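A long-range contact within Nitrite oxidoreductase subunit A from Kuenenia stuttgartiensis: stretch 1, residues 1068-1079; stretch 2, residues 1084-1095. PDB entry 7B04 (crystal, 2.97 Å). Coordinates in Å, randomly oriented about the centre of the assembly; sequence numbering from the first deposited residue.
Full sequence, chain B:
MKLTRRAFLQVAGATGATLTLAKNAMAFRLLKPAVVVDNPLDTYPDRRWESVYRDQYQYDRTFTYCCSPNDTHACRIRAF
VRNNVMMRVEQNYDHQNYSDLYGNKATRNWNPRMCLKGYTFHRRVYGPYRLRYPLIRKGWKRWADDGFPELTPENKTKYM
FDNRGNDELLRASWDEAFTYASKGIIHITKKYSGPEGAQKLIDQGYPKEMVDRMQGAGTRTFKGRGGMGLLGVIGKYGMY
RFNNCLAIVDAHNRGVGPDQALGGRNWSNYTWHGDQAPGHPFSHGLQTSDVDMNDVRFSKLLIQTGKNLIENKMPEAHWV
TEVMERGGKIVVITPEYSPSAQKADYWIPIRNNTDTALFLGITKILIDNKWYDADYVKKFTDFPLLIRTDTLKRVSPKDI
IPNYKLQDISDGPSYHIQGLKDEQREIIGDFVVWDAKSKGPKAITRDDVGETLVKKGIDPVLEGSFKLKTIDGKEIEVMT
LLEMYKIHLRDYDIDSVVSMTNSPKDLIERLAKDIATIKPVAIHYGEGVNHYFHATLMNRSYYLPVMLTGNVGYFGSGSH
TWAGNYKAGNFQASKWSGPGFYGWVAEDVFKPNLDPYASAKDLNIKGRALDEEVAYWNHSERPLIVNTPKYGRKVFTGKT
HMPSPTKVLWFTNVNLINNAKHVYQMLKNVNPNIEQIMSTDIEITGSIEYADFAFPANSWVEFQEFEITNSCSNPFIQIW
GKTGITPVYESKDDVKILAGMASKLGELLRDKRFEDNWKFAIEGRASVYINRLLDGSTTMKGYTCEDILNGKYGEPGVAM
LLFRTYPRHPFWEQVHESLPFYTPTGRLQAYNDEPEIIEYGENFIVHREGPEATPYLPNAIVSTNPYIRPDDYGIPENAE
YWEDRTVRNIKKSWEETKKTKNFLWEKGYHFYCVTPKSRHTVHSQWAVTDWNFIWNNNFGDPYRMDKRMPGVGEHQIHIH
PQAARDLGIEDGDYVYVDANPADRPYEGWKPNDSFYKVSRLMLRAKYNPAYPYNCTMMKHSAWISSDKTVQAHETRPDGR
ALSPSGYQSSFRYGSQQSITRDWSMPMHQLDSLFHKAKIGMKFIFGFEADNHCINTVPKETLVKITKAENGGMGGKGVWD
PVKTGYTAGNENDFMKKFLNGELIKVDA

Stretch 1 1068-1079: HQLDSLFHKAKI
Stretch 2, residues 1084-1095: IFGFEADNHCIN

The imidazole of His1092 is held between two dissimilar partners: CD2 of Leu1073 lies over one face, 3.4 Å from the ring centroid and 10° off the normal in a CH-pi contact, while the carbonyl O of His1068 lies over the opposite face. Its residue adopts left-handed backbone angles (61/67) with chi1 t (-171°) and chi2 50°, and the ring NE2 accepts a hydrogen bond from Leu1070 N at 3.3 Å.

The stretches run antiparallel, with His1068 beside Cys1093 (CA-CA 5.1 Å), Asp1071 beside Gly1086 (3.9 Å) and Phe1074 beside Phe1085 (4.8 Å). Regular pairing is confined to one bridge: Ile1084 N donates to His1075 O at 3.0 Å, nearly linear, whereas the return bond from His1075 N to Ile1084 O is weak at 3.3 Å. The close approach at Gly1086 brings its CA to 3.3 Å from Leu1070 O; its angles (85/-163) would jam a CB against the preceding carbonyl, and that CB would also lie 3.4 Å from Asp1071 O.

His1075 (chi1 p, chi2 -75°) turns its ring back, so that ND1 donates to Leu1073 O at 2.5 Å, and CG1 of Ile1084 covers one ring face. The Phe1074 (t) and Phe1085 (m) rings meet obliquely, centroids 5.3 Å apart and planes at 45°, with Phe1074 CB 3.3 Å from Phe1085 CE1.

A type II turn from Glu1088 to Asn1091, closed by Asn1091 N to Glu1088 O at 2.7 Å, presents polar groups to stretch 1. Lys1078, with chi angles p, t, t, m, extends its ammonium to Ala1089 O (NZ-O 2.7 Å) and forms a longer salt bridge with Glu1088 (NZ-OE1 3.4 Å). Asn1091 ND2 donates weakly to Lys1076 O at 2.6 Å. At the far end, Asn1095 N donates to His1068 ND1 at 3.3 Å.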

# COMPACT_ATOMS: atom_id res chain seq x y z
N HIS B 1068 -31.76 -8.32 -0.46
CA HIS B 1068 -31.10 -7.73 -1.62
C HIS B 1068 -31.71 -8.17 -2.94
O HIS B 1068 -31.17 -7.84 -4.00
CB HIS B 1068 -29.61 -8.08 -1.61
CG HIS B 1068 -28.87 -7.57 -0.41
ND1 HIS B 1068 -27.56 -7.90 -0.15
CD2 HIS B 1068 -29.26 -6.77 0.61
CE1 HIS B 1068 -27.17 -7.32 0.97
NE2 HIS B 1068 -28.19 -6.63 1.45
N GLN B 1069 -32.81 -8.92 -2.90
CA GLN B 1069 -33.40 -9.53 -4.09
C GLN B 1069 -34.87 -9.19 -4.20
O GLN B 1069 -35.70 -10.02 -4.60
CB GLN B 1069 -33.17 -11.04 -4.08
CG GLN B 1069 -31.74 -11.41 -3.68
CD GLN B 1069 -31.41 -12.87 -3.91
OE1 GLN B 1069 -32.00 -13.53 -4.75
NE2 GLN B 1069 -30.45 -13.37 -3.15
N LEU B 1070 -35.23 -7.95 -3.88
CA LEU B 1070 -36.62 -7.51 -3.88
C LEU B 1070 -37.08 -7.14 -5.29
O LEU B 1070 -36.30 -6.71 -6.14
CB LEU B 1070 -36.81 -6.30 -2.97
CG LEU B 1070 -36.41 -6.40 -1.50
CD1 LEU B 1070 -36.94 -5.19 -0.74
CD2 LEU B 1070 -36.92 -7.69 -0.89
N ASP B 1071 -38.38 -7.32 -5.52
CA ASP B 1071 -39.02 -6.92 -6.77
C ASP B 1071 -39.81 -5.62 -6.64
O ASP B 1071 -40.25 -5.08 -7.66
CB ASP B 1071 -39.96 -8.03 -7.26
CG ASP B 1071 -39.21 -9.22 -7.82
OD1 ASP B 1071 -38.09 -9.04 -8.34
OD2 ASP B 1071 -39.75 -10.34 -7.76
N SER B 1072 -40.01 -5.12 -5.42
CA SER B 1072 -40.89 -3.98 -5.16
C SER B 1072 -40.17 -2.83 -4.46
O SER B 1072 -40.77 -2.13 -3.64
CB SER B 1072 -42.10 -4.43 -4.34
OG SER B 1072 -41.70 -4.91 -3.07
N LEU B 1073 -38.89 -2.63 -4.76
CA LEU B 1073 -38.09 -1.57 -4.13
C LEU B 1073 -38.00 -0.36 -5.06
O LEU B 1073 -37.14 -0.29 -5.94
CB LEU B 1073 -36.70 -2.07 -3.75
CG LEU B 1073 -35.94 -1.00 -2.97
CD1 LEU B 1073 -36.70 -0.62 -1.70
CD2 LEU B 1073 -34.52 -1.43 -2.64
N PHE B 1074 -38.92 0.59 -4.88
CA PHE B 1074 -38.94 1.82 -5.65
C PHE B 1074 -37.72 2.70 -5.39
O PHE B 1074 -37.75 3.56 -4.50
CB PHE B 1074 -40.21 2.61 -5.33
CG PHE B 1074 -40.31 3.93 -6.05
CD1 PHE B 1074 -40.58 3.98 -7.41
CD2 PHE B 1074 -40.15 5.12 -5.36
CE1 PHE B 1074 -40.67 5.19 -8.06
CE2 PHE B 1074 -40.24 6.33 -6.01
CZ PHE B 1074 -40.50 6.37 -7.37
N HIS B 1075 -36.62 2.46 -6.10
CA HIS B 1075 -35.43 3.30 -6.04
C HIS B 1075 -35.11 3.89 -7.42
O HIS B 1075 -35.79 3.61 -8.41
CB HIS B 1075 -34.23 2.53 -5.47
CG HIS B 1075 -33.91 1.28 -6.22
ND1 HIS B 1075 -34.67 0.14 -6.12
CD2 HIS B 1075 -32.90 0.99 -7.07
CE1 HIS B 1075 -34.14 -0.80 -6.88
NE2 HIS B 1075 -33.07 -0.31 -7.47
N LYS B 1076 -34.06 4.71 -7.46
CA LYS B 1076 -33.64 5.42 -8.66
C LYS B 1076 -32.63 4.61 -9.48
O LYS B 1076 -31.72 4.00 -8.92
CB LYS B 1076 -33.03 6.77 -8.30
CG LYS B 1076 -32.41 7.51 -9.48
CD LYS B 1076 -31.56 8.69 -9.04
CE LYS B 1076 -31.01 9.46 -10.23
NZ LYS B 1076 -30.07 8.64 -11.05
N ALA B 1077 -32.82 4.62 -10.80
CA ALA B 1077 -31.87 3.98 -11.69
C ALA B 1077 -30.53 4.71 -11.66
O ALA B 1077 -30.48 5.94 -11.59
CB ALA B 1077 -32.42 3.94 -13.12
N LYS B 1078 -29.44 3.94 -11.71
CA LYS B 1078 -28.11 4.52 -11.51
C LYS B 1078 -27.67 5.40 -12.67
O LYS B 1078 -26.93 6.37 -12.46
CB LYS B 1078 -27.08 3.42 -11.23
CG LYS B 1078 -26.78 2.48 -12.38
CD LYS B 1078 -25.74 1.45 -11.96
CE LYS B 1078 -25.28 0.59 -13.12
NZ LYS B 1078 -26.34 -0.33 -13.60
N ILE B 1079 -28.11 5.10 -13.90
CA ILE B 1079 -27.54 5.74 -15.08
C ILE B 1079 -28.42 6.90 -15.56
O ILE B 1079 -27.91 7.87 -16.13
CB ILE B 1079 -27.34 4.71 -16.21
CG1 ILE B 1079 -26.38 3.61 -15.75
CG2 ILE B 1079 -26.80 5.38 -17.46
CD1 ILE B 1079 -24.98 4.10 -15.47
N ILE B 1084 -37.06 3.04 -11.07
CA ILE B 1084 -37.28 1.65 -11.43
C ILE B 1084 -37.79 0.91 -10.19
O ILE B 1084 -37.73 1.41 -9.07
CB ILE B 1084 -36.00 0.96 -11.95
CG1 ILE B 1084 -34.94 1.01 -10.86
CG2 ILE B 1084 -35.49 1.59 -13.23
CD1 ILE B 1084 -33.80 0.12 -11.15
N PHE B 1085 -38.27 -0.31 -10.43
CA PHE B 1085 -38.73 -1.22 -9.40
C PHE B 1085 -37.89 -2.49 -9.49
O PHE B 1085 -37.68 -3.02 -10.59
CB PHE B 1085 -40.23 -1.58 -9.55
CG PHE B 1085 -41.18 -0.52 -9.04
CD1 PHE B 1085 -41.29 -0.23 -7.69
CD2 PHE B 1085 -41.99 0.18 -9.93
CE1 PHE B 1085 -42.18 0.75 -7.24
CE2 PHE B 1085 -42.87 1.16 -9.49
CZ PHE B 1085 -42.96 1.44 -8.14
N GLY B 1086 -37.45 -3.00 -8.36
CA GLY B 1086 -36.71 -4.27 -8.39
C GLY B 1086 -35.24 -4.09 -8.67
O GLY B 1086 -34.74 -3.00 -8.53
N PHE B 1087 -34.59 -5.17 -9.06
CA PHE B 1087 -33.13 -5.22 -9.26
C PHE B 1087 -32.61 -4.32 -10.38
O PHE B 1087 -33.25 -4.16 -11.40
CB PHE B 1087 -32.72 -6.67 -9.49
CG PHE B 1087 -31.61 -6.92 -10.47
CD1 PHE B 1087 -31.76 -6.64 -11.81
CD2 PHE B 1087 -30.43 -7.51 -10.06
CE1 PHE B 1087 -30.75 -6.88 -12.71
CE2 PHE B 1087 -29.42 -7.75 -10.96
CZ PHE B 1087 -29.58 -7.44 -12.28
N GLU B 1088 -31.47 -3.71 -10.09
CA GLU B 1088 -30.65 -2.97 -11.06
C GLU B 1088 -29.24 -3.44 -10.78
O GLU B 1088 -28.84 -3.33 -9.64
CB GLU B 1088 -30.63 -1.49 -10.72
CG GLU B 1088 -29.54 -0.75 -11.45
CD GLU B 1088 -30.18 0.23 -12.38
OE1 GLU B 1088 -29.68 0.43 -13.46
OE2 GLU B 1088 -31.19 0.74 -12.01
N ALA B 1089 -28.51 -3.92 -11.79
CA ALA B 1089 -27.15 -4.35 -11.51
C ALA B 1089 -26.36 -3.17 -10.97
O ALA B 1089 -26.47 -2.04 -11.47
CB ALA B 1089 -26.48 -4.94 -12.75
N ASP B 1090 -25.62 -3.41 -9.89
CA ASP B 1090 -24.89 -2.40 -9.13
C ASP B 1090 -25.82 -1.44 -8.41
O ASP B 1090 -25.37 -0.39 -7.94
CB ASP B 1090 -23.89 -1.64 -10.00
CG ASP B 1090 -22.97 -2.58 -10.80
OD1 ASP B 1090 -22.75 -3.73 -10.35
OD2 ASP B 1090 -22.44 -2.17 -11.85
N ASN B 1091 -27.12 -1.75 -8.33
CA ASN B 1091 -28.10 -0.93 -7.62
C ASN B 1091 -29.24 -1.83 -7.18
O ASN B 1091 -30.17 -2.05 -7.96
CB ASN B 1091 -28.62 0.18 -8.51
CG ASN B 1091 -29.31 1.27 -7.75
OD1 ASN B 1091 -29.03 1.50 -6.57
ND2 ASN B 1091 -30.21 1.98 -8.42
N HIS B 1092 -29.25 -2.22 -5.91
CA HIS B 1092 -30.19 -3.17 -5.33
C HIS B 1092 -30.11 -4.55 -6.00
O HIS B 1092 -31.03 -5.01 -6.70
CB HIS B 1092 -31.62 -2.67 -5.41
CG HIS B 1092 -32.57 -3.52 -4.63
ND1 HIS B 1092 -32.33 -3.87 -3.32
CD2 HIS B 1092 -33.70 -4.18 -5.00
CE1 HIS B 1092 -33.30 -4.66 -2.90
NE2 HIS B 1092 -34.14 -4.86 -3.89
N CYS B 1093 -28.98 -5.20 -5.79
CA CYS B 1093 -28.85 -6.63 -6.02
C CYS B 1093 -27.93 -7.17 -4.93
O CYS B 1093 -27.61 -6.48 -3.96
CB CYS B 1093 -28.41 -6.92 -7.47
SG CYS B 1093 -26.88 -6.20 -8.00
N ILE B 1094 -27.57 -8.45 -5.06
CA ILE B 1094 -26.82 -9.14 -4.00
C ILE B 1094 -25.51 -8.43 -3.74
O ILE B 1094 -24.73 -8.16 -4.66
CB ILE B 1094 -26.55 -10.61 -4.35
CG1 ILE B 1094 -27.80 -11.47 -4.23
CG2 ILE B 1094 -25.53 -11.18 -3.41
CD1 ILE B 1094 -27.50 -12.99 -4.26
N ASN B 1095 -25.25 -8.14 -2.46
CA ASN B 1095 -24.03 -7.48 -2.01
C ASN B 1095 -23.23 -8.51 -1.22
O ASN B 1095 -23.57 -8.83 -0.08
CB ASN B 1095 -24.36 -6.27 -1.15
CG ASN B 1095 -23.38 -5.14 -1.36
OD1 ASN B 1095 -23.34 -4.52 -2.42
ND2 ASN B 1095 -22.56 -4.88 -0.35